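Cytochrome c7 (Geobacter sulfurreducens, PDB 3H33) probably carries electrons through three covalently attached haems in the respiration of Fe(III) by this bacterium. Local coordinates at residues I60-V63 and D67-K70; K3-Y6 and G11-V14. All coordinates share one frame; numbering follows the deposited sequence.

Interaction 1: residues I60-V63 and D67-K70; sequences IGPV and DCHK. With HEM (protoporphyrin IX containing Fe), chain D.
One water joins D67 to V63 across the two segments, donating to OD2 of D67 over 2.6 Å while accepting a hydrogen bond from backbone N of V63 at 2.7 Å. With chi1 near -75°, the carboxylate of D67 lies beside its own backbone N, from where OD2 can meet the water. Direct contact falls to P62: its CB packs 3.4 Å from O of D67 and also meets CB of that residue. Farther round the ring, CG of P62 rests 3.5 Å from SG of C68, the sulfur that is bonded to haem carbon CAC at 1.8 Å. C68 and H69 end a CxxCH motif, the haem-attachment signature of c-type cytochromes. NE2 of H69 binds the iron at 2.0 Å, with CD2 toward haem NB and CE1 toward ND, and H47 supplies the second axial ligand. ND1 of H69 donates to the carbonyl of G11, a bond that, with the iron bond, restrains the rotation of the imidazole. P62 also borders a second haem, and its carbonyl accepts a hydrogen bond from ND1 of H55, the histidine of another CxxCH motif. The contact is thus a worked case of haem attachment: thioether and iron bond hold the porphyrin, the ring of P62 packs against the sulfur, and the hydrogen bond at ND1 would probably make NE2 a stronger electron donor to the iron.

Interaction 2: residues K3-Y6 and G11-V14; sequences KITY and GAVV. With HEM (protoporphyrin IX containing Fe), chain D; SO4 (sulfate ion), chain E.
Y6 and V13 turn their side chains onto one face of a beta hairpin, and their first torsions decide what each offers the haem. V13 has CG1 anti to the backbone N (chi1 -180°), which places CG2 beside that N and 3.9 Å from the meso carbon CHD. In Y6, chi1 of -65° sets the ring beside its own N, where haem methyl CMD lies 4.0 Å above one ring face, offset toward the rim beside CG. CD2 of the ring comes within 3.2 Å of propionate oxygen O1D, and O of V13 lies at the ring edge, in its plane. The backbones of Y6 and V13 form an antiparallel hydrogen-bonded pair. N of Y6 reaches O of V13 at 2.6 Å, almost straight at 173°; the return bond, from N of V13 to O of Y6, is 2.9 Å long. That second carbonyl also receives a CA-H...O contact from A12. T5 and V14 form the non-hydrogen-bonded pair on the opposite face, where OG1 of T5 meets CG2 of V14 at 3.9 Å. I4 extends the pairing through backbone bonds to F15. Backbone N of K3 makes a long hydrogen bond to O4 of a sulfate, probably from the crystallisation liquor. The pairing satisfies N and O of Y6 and V13 and holds their side chains on the haem face: V13 presents methyls to the meso edge, Y6 meets both a methyl and a propionate oxygen, its side chain also beside a second haem. T5 is exposed; V14, though largely so, borders another haem.

How the interactions relate
Both interactions serve the same haem, but by different chemistry. Interaction 1 is the more buried: the thioether and iron bonds come from residues 67-70, near the C-terminus, while loop 60-63 adds packing and a water bridge. Interaction 2 is partly buried, relies on backbone pairing in the N-terminal hairpin, and meets that haem through packing alone. The two touch directly. Besides the bond at the axial histidine, which makes G11 a second-shell residue to the iron, N of K70 probably bonds to O of A12, and CG2 of V13 packs 3.7 Å from O of C68. These links tie the two ends of the chain together around one cofactor.

Interaction 1: residues I60-V63 and D67-K70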
loop_
_atom_site.group_PDB
_atom_site.type_symbol
_atom_site.label_atom_id
_atom_site.label_comp_id
_atom_site.label_asym_id
_atom_site.label_seq_id
_atom_site.Cartn_x
_atom_site.Cartn_y
_atom_site.Cartn_z
ATOM N N ILE A 60 -11.902 -2.327 3.935
ATOM C CA ILE A 60 -11.035 -3.239 4.656
ATOM C C ILE A 60 -9.608 -2.705 4.517
ATOM O O ILE A 60 -9.251 -2.119 3.490
ATOM C CB ILE A 60 -11.160 -4.685 4.102
ATOM C CG1 ILE A 60 -10.520 -5.667 5.081
ATOM C CG2 ILE A 60 -10.508 -4.791 2.736
ATOM C CD1 ILE A 60 -10.931 -7.105 4.849
ATOM N N GLY A 61 -8.801 -2.892 5.555
ATOM C CA GLY A 61 -7.440 -2.386 5.522
ATOM C C GLY A 61 -7.362 -1.079 6.297
ATOM O O GLY A 61 -8.391 -0.464 6.570
ATOM N N PRO A 62 -6.158 -0.615 6.656
ATOM C CA PRO A 62 -5.996 0.633 7.414
ATOM C C PRO A 62 -6.304 1.926 6.658
ATOM O O PRO A 62 -5.795 2.143 5.554
ATOM C CB PRO A 62 -4.533 0.565 7.861
ATOM C CG PRO A 62 -3.876 -0.124 6.688
ATOM C CD PRO A 62 -4.853 -1.250 6.398
ATOM N N VAL A 63 -7.139 2.775 7.263
ATOM C CA VAL A 63 -7.498 4.067 6.679
ATOM C C VAL A 63 -7.076 5.220 7.598
ATOM O O VAL A 63 -6.939 6.354 7.152
ATOM C CB VAL A 63 -9.021 4.187 6.396
ATOM C CG1 VAL A 63 -9.445 3.140 5.360
ATOM C CG2 VAL A 63 -9.810 4.019 7.684
ATOM N N ASP A 67 -2.838 3.615 11.751
ATOM C CA ASP A 67 -3.002 2.197 11.462
ATOM C C ASP A 67 -2.044 1.772 10.359
ATOM O O ASP A 67 -1.897 0.591 10.077
ATOM C CB ASP A 67 -4.449 1.878 11.086
ATOM C CG ASP A 67 -5.364 1.873 12.295
ATOM O OD1 ASP A 67 -4.895 1.481 13.387
ATOM O OD2 ASP A 67 -6.546 2.248 12.163
ATOM N N CYS A 68 -1.392 2.756 9.748
ATOM C CA CYS A 68 -0.399 2.516 8.703
ATOM C C CYS A 68 0.958 2.974 9.214
ATOM O O CYS A 68 1.928 2.222 9.193
ATOM C CB CYS A 68 -0.714 3.320 7.448
ATOM S SG CYS A 68 -1.583 2.409 6.142
ATOM N N HIS A 69 1.012 4.226 9.661
ATOM C CA HIS A 69 2.240 4.817 10.168
ATOM C C HIS A 69 2.451 4.450 11.632
ATOM O O HIS A 69 1.698 4.881 12.506
ATOM C CB HIS A 69 2.184 6.334 10.007
ATOM C CG HIS A 69 2.166 6.792 8.578
ATOM N ND1 HIS A 69 3.256 6.740 7.737
ATOM C CD2 HIS A 69 1.165 7.348 7.848
ATOM C CE1 HIS A 69 2.893 7.262 6.556
ATOM N NE2 HIS A 69 1.631 7.643 6.569
ATOM N N LYS A 70 3.480 3.652 11.888
ATOM C CA LYS A 70 3.798 3.205 13.237
ATOM C C LYS A 70 5.293 3.323 13.506
ATOM O O LYS A 70 6.106 3.184 12.592
ATOM C CB LYS A 70 3.369 1.748 13.409
ATOM C CG LYS A 70 1.919 1.498 13.041
ATOM C CD LYS A 70 1.546 0.035 13.177
ATOM C CE LYS A 70 0.059 -0.166 12.932
ATOM N NZ LYS A 70 -0.335 -1.602 13.029
HETATM C CHA HEM D . 3.756 8.964 3.429
HETATM C CHB HEM D . 1.037 11.376 6.565
HETATM C CHC HEM D . -2.346 8.026 6.283
HETATM C CHD HEM D . 0.733 5.297 3.855
HETATM C C1A HEM D . 3.294 9.960 4.273
HETATM C C2A HEM D . 3.970 11.220 4.525
HETATM C C3A HEM D . 3.222 11.881 5.447
HETATM C C4A HEM D . 2.086 11.028 5.733
HETATM C CMA HEM D . 3.526 13.244 6.074
HETATM C CAA HEM D . 5.264 11.697 3.853
HETATM C CBA HEM D . 6.467 11.086 4.555
HETATM C CGA HEM D . 6.722 11.711 5.913
HETATM O O1A HEM D . 7.113 10.981 6.851
HETATM O O2A HEM D . 6.541 12.941 6.034
HETATM C C1B HEM D . -0.133 10.670 6.776
HETATM C C2B HEM D . -1.278 11.174 7.518
HETATM C C3B HEM D . -2.279 10.271 7.405
HETATM C C4B HEM D . -1.708 9.197 6.585
HETATM C CMB HEM D . -1.366 12.522 8.209
HETATM C CAB HEM D . -3.714 10.413 7.920
HETATM C CBB HEM D . -4.533 11.575 7.363
HETATM C C1C HEM D . -1.793 6.975 5.584
HETATM C C2C HEM D . -2.404 5.662 5.485
HETATM C C3C HEM D . -1.480 4.864 4.866
HETATM C C4C HEM D . -0.352 5.710 4.578
HETATM C CMC HEM D . -3.737 5.233 6.102
HETATM C CAC HEM D . -1.517 3.351 4.599
HETATM C CBC HEM D . -2.798 2.848 3.949
HETATM C C1D HEM D . 1.794 6.065 3.454
HETATM C C2D HEM D . 2.900 5.577 2.665
HETATM C C3D HEM D . 3.718 6.635 2.509
HETATM C C4D HEM D . 3.131 7.751 3.199
HETATM C CMD HEM D . 3.117 4.141 2.189
HETATM C CAD HEM D . 5.074 6.622 1.860
HETATM C CBD HEM D . 5.059 6.874 0.370
HETATM C CGD HEM D . 6.461 6.928 -0.203
HETATM O O1D HEM D . 7.308 6.113 0.219
HETATM O O2D HEM D . 6.716 7.777 -1.077
HETATM N NA HEM D . 2.127 9.868 4.990
HETATM N NB HEM D . -0.408 9.473 6.184
HETATM N NC HEM D . -0.527 6.980 5.041
HETATM N ND HEM D . 1.955 7.380 3.798
HETATM FE FE HEM D . 0.792 8.427 4.977
HETATM O O HOH W 1 -7.818 2.507 9.904
#

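Interaction 2: residues K3-Y6 and G11-V14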
loop_
_atom_site.group_PDB
_atom_site.type_symbol
_atom_site.label_atom_id
_atom_site.label_comp_id
_atom_site.label_asym_id
_atom_site.label_seq_id
_atom_site.Cartn_x
_atom_site.Cartn_y
_atom_site.Cartn_z
ATOM N N LYS A 3 7.207 -8.567 2.527
ATOM C CA LYS A 3 6.908 -7.268 3.120
ATOM C C LYS A 3 7.781 -6.157 2.567
ATOM O O LYS A 3 8.972 -6.347 2.322
ATOM C CB LYS A 3 7.087 -7.310 4.638
ATOM C CG LYS A 3 6.225 -8.330 5.351
ATOM C CD LYS A 3 6.587 -8.389 6.824
ATOM C CE LYS A 3 5.902 -9.560 7.508
ATOM N NZ LYS A 3 4.421 -9.481 7.358
ATOM N N ILE A 4 7.176 -4.993 2.386
ATOM C CA ILE A 4 7.875 -3.831 1.874
ATOM C C ILE A 4 7.680 -2.709 2.877
ATOM O O ILE A 4 6.559 -2.264 3.123
ATOM C CB ILE A 4 7.315 -3.399 0.512
ATOM C CG1 ILE A 4 7.380 -4.575 -0.464
ATOM C CG2 ILE A 4 8.099 -2.210 -0.018
ATOM C CD1 ILE A 4 6.921 -4.233 -1.861
ATOM N N THR A 5 8.783 -2.259 3.457
ATOM C CA THR A 5 8.752 -1.206 4.458
ATOM C C THR A 5 9.060 0.158 3.867
ATOM O O THR A 5 10.034 0.323 3.133
ATOM C CB THR A 5 9.773 -1.496 5.575
ATOM O OG1 THR A 5 9.502 -2.784 6.141
ATOM C CG2 THR A 5 9.704 -0.430 6.658
ATOM N N TYR A 6 8.215 1.130 4.183
ATOM C CA TYR A 6 8.418 2.490 3.714
ATOM C C TYR A 6 8.791 3.328 4.924
ATOM O O TYR A 6 7.945 3.618 5.767
ATOM C CB TYR A 6 7.143 3.057 3.089
ATOM C CG TYR A 6 6.706 2.358 1.829
ATOM C CD1 TYR A 6 6.123 1.096 1.876
ATOM C CD2 TYR A 6 6.902 2.950 0.582
ATOM C CE1 TYR A 6 5.743 0.440 0.716
ATOM C CE2 TYR A 6 6.529 2.300 -0.587
ATOM C CZ TYR A 6 5.952 1.046 -0.513
ATOM O OH TYR A 6 5.592 0.392 -1.668
ATOM N N GLY A 11 6.471 8.057 10.746
ATOM C CA GLY A 11 6.333 6.690 11.217
ATOM C C GLY A 11 6.341 5.755 10.025
ATOM O O GLY A 11 5.603 5.967 9.065
ATOM N N ALA A 12 7.168 4.717 10.087
ATOM C CA ALA A 12 7.297 3.764 8.994
ATOM C C ALA A 12 6.052 2.915 8.701
ATOM O O ALA A 12 5.332 2.495 9.611
ATOM C CB ALA A 12 8.495 2.853 9.253
ATOM N N VAL A 13 5.824 2.658 7.416
ATOM C CA VAL A 13 4.691 1.857 6.959
ATOM C C VAL A 13 5.177 0.528 6.396
ATOM O O VAL A 13 6.058 0.496 5.534
ATOM C CB VAL A 13 3.909 2.578 5.844
ATOM C CG1 VAL A 13 2.729 1.722 5.396
ATOM C CG2 VAL A 13 3.437 3.938 6.331
ATOM N N VAL A 14 4.604 -0.565 6.888
ATOM C CA VAL A 14 4.965 -1.894 6.410
ATOM C C VAL A 14 3.845 -2.440 5.519
ATOM O O VAL A 14 2.723 -2.656 5.977
ATOM C CB VAL A 14 5.208 -2.870 7.583
ATOM C CG1 VAL A 14 5.468 -4.273 7.045
ATOM C CG2 VAL A 14 6.413 -2.402 8.407
HETATM C CHA HEM D . 3.756 8.964 3.429
HETATM C CHB HEM D . 1.037 11.376 6.565
HETATM C CHC HEM D . -2.346 8.026 6.283
HETATM C CHD HEM D . 0.733 5.297 3.855
HETATM C C1A HEM D . 3.294 9.960 4.273
HETATM C C2A HEM D . 3.970 11.220 4.525
HETATM C C3A HEM D . 3.222 11.881 5.447
HETATM C C4A HEM D . 2.086 11.028 5.733
HETATM C CMA HEM D . 3.526 13.244 6.074
HETATM C CAA HEM D . 5.264 11.697 3.853
HETATM C CBA HEM D . 6.467 11.086 4.555
HETATM C CGA HEM D . 6.722 11.711 5.913
HETATM O O1A HEM D . 7.113 10.981 6.851
HETATM O O2A HEM D . 6.541 12.941 6.034
HETATM C C1B HEM D . -0.133 10.670 6.776
HETATM C C2B HEM D . -1.278 11.174 7.518
HETATM C C3B HEM D . -2.279 10.271 7.405
HETATM C C4B HEM D . -1.708 9.197 6.585
HETATM C CMB HEM D . -1.366 12.522 8.209
HETATM C CAB HEM D . -3.714 10.413 7.920
HETATM C CBB HEM D . -4.533 11.575 7.363
HETATM C C1C HEM D . -1.793 6.975 5.584
HETATM C C2C HEM D . -2.404 5.662 5.485
HETATM C C3C HEM D . -1.480 4.864 4.866
HETATM C C4C HEM D . -0.352 5.710 4.578
HETATM C CMC HEM D . -3.737 5.233 6.102
HETATM C CAC HEM D . -1.517 3.351 4.599
HETATM C CBC HEM D . -2.798 2.848 3.949
HETATM C C1D HEM D . 1.794 6.065 3.454
HETATM C C2D HEM D . 2.900 5.577 2.665
HETATM C C3D HEM D . 3.718 6.635 2.509
HETATM C C4D HEM D . 3.131 7.751 3.199
HETATM C CMD HEM D . 3.117 4.141 2.189
HETATM C CAD HEM D . 5.074 6.622 1.860
HETATM C CBD HEM D . 5.059 6.874 0.370
HETATM C CGD HEM D . 6.461 6.928 -0.203
HETATM O O1D HEM D . 7.308 6.113 0.219
HETATM O O2D HEM D . 6.716 7.777 -1.077
HETATM N NA HEM D . 2.127 9.868 4.990
HETATM N NB HEM D . -0.408 9.473 6.184
HETATM N NC HEM D . -0.527 6.980 5.041
HETATM N ND HEM D . 1.955 7.380 3.798
HETATM FE FE HEM D . 0.792 8.427 4.977
HETATM S S SO4 E . 10.442 -10.634 3.910
HETATM O O1 SO4 E . 11.706 -10.512 4.663
HETATM O O2 SO4 E . 10.457 -11.882 3.121
HETATM O O3 SO4 E . 9.304 -10.655 4.850
HETATM O O4 SO4 E . 10.307 -9.476 3.004
#